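PDB 4UDE: ginlfy protein from Ginkgo biloba, which probably acts as a DNA-binding transcription factor of the LEAFY family, represented here by its SAM oligomerization domain. Local coordinates for residues M31-V35 / N36-N40. Residues are numbered along the deposited sequence; the frame is centred on the assembly and turned at random.
Sequences MGFTV and NTLVN
Thr34 and Thr37 meet through their hydroxyls at the start of the short helix 35-39, OG1 to OG1 at 3.2 Å, a hydrogen bond in which either hydroxyl could be the donor. Thr34 is the N-cap, and its chi1 of 73° sets OG1 between backbone N and carbonyl carbon, turned to the first helical turn. A water continues the chain of polar groups: it lies 2.8 Å from Thr37 OG1 and donates to Gly32 O, tying the helix start to the Schellman turn that ends helix 22-30.

Two backbone bonds carry the chain into the helix. Leu38 N reaches Thr34 O at 3.2 Å, and Val39 N reaches Val35 O at 3.0 Å. The Asn40 side-chain amide turns back, ND2 donating to Asn36 O at 3.0 Å and 173°, with that oxygen in the amide plane.

The apolar contacts lie on another side. Phe33 CD1 touches Leu38 CD2 at 3.8 Å, the two side chains crossing at about a right angle, with Thr37 CG2 close to the same ring carbon. Phe33 continues onto Val49.

This SAM-domain helix thus pairs a hydroxyl and water network at its exposed start with a buried Leu38 that packs on Leu11 of helix 2-15 and Leu46 of helix 43-55.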
# COMPACT_ATOMS: atom_id res chain seq x y z
N MET A 31 -11.00 0.25 -0.91
CA MET A 31 -11.05 -0.69 0.21
C MET A 31 -10.89 0.01 1.56
O MET A 31 -11.07 -0.62 2.59
CB MET A 31 -9.99 -1.78 0.04
CG MET A 31 -10.37 -2.82 -0.97
SD MET A 31 -9.08 -4.07 -1.09
CE MET A 31 -8.13 -3.36 -2.16
N GLY A 32 -10.51 1.29 1.54
CA GLY A 32 -10.37 2.10 2.74
C GLY A 32 -9.00 2.15 3.40
O GLY A 32 -8.90 2.56 4.56
N PHE A 33 -7.93 1.75 2.68
CA PHE A 33 -6.57 1.80 3.23
C PHE A 33 -5.98 3.18 3.24
O PHE A 33 -6.18 3.97 2.31
CB PHE A 33 -5.62 0.82 2.51
CG PHE A 33 -5.86 -0.61 2.91
CD1 PHE A 33 -5.35 -1.11 4.11
CD2 PHE A 33 -6.68 -1.43 2.14
CE1 PHE A 33 -5.59 -2.43 4.50
CE2 PHE A 33 -6.93 -2.75 2.54
CZ PHE A 33 -6.38 -3.24 3.71
N THR A 34 -5.27 3.48 4.32
CA THR A 34 -4.52 4.71 4.57
C THR A 34 -3.09 4.28 4.89
O THR A 34 -2.85 3.14 5.27
CB THR A 34 -5.13 5.56 5.72
OG1 THR A 34 -4.87 4.95 6.99
CG2 THR A 34 -6.62 5.91 5.52
N VAL A 35 -2.15 5.22 4.77
CA VAL A 35 -0.72 5.03 5.08
C VAL A 35 -0.52 4.62 6.55
O VAL A 35 0.24 3.69 6.83
CB VAL A 35 0.11 6.28 4.69
CG1 VAL A 35 1.57 6.14 5.12
CG2 VAL A 35 -0.00 6.56 3.19
N ASN A 36 -1.19 5.33 7.48
CA ASN A 36 -1.11 5.03 8.92
C ASN A 36 -1.53 3.61 9.26
O ASN A 36 -0.86 2.95 10.06
CB ASN A 36 -1.90 6.05 9.74
CG ASN A 36 -1.11 7.29 10.04
OD1 ASN A 36 -0.10 7.55 9.42
ND2 ASN A 36 -1.50 8.04 11.05
N THR A 37 -2.57 3.12 8.61
CA THR A 37 -3.03 1.75 8.79
C THR A 37 -1.96 0.76 8.33
O THR A 37 -1.60 -0.12 9.09
CB THR A 37 -4.36 1.54 8.07
OG1 THR A 37 -5.34 2.34 8.71
CG2 THR A 37 -4.79 0.07 8.03
N LEU A 38 -1.46 0.93 7.09
CA LEU A 38 -0.43 0.07 6.48
C LEU A 38 0.87 -0.00 7.29
O LEU A 38 1.37 -1.10 7.51
CB LEU A 38 -0.16 0.46 5.02
CG LEU A 38 -1.34 0.32 4.05
CD1 LEU A 38 -1.14 1.21 2.81
CD2 LEU A 38 -1.59 -1.16 3.65
N VAL A 39 1.37 1.14 7.81
CA VAL A 39 2.61 1.15 8.61
C VAL A 39 2.48 0.47 10.00
O VAL A 39 3.50 0.16 10.64
CB VAL A 39 3.38 2.49 8.65
CG1 VAL A 39 3.56 3.06 7.24
CG2 VAL A 39 2.71 3.51 9.57
N ASN A 40 1.25 0.22 10.43
CA ASN A 40 1.02 -0.43 11.71
C ASN A 40 0.58 -1.87 11.56
O ASN A 40 0.27 -2.52 12.56
CB ASN A 40 0.03 0.40 12.54
CG ASN A 40 0.71 1.52 13.25
OD1 ASN A 40 1.38 1.31 14.26
ND2 ASN A 40 0.68 2.69 12.67
O HOH W 1 -7.26 1.95 6.69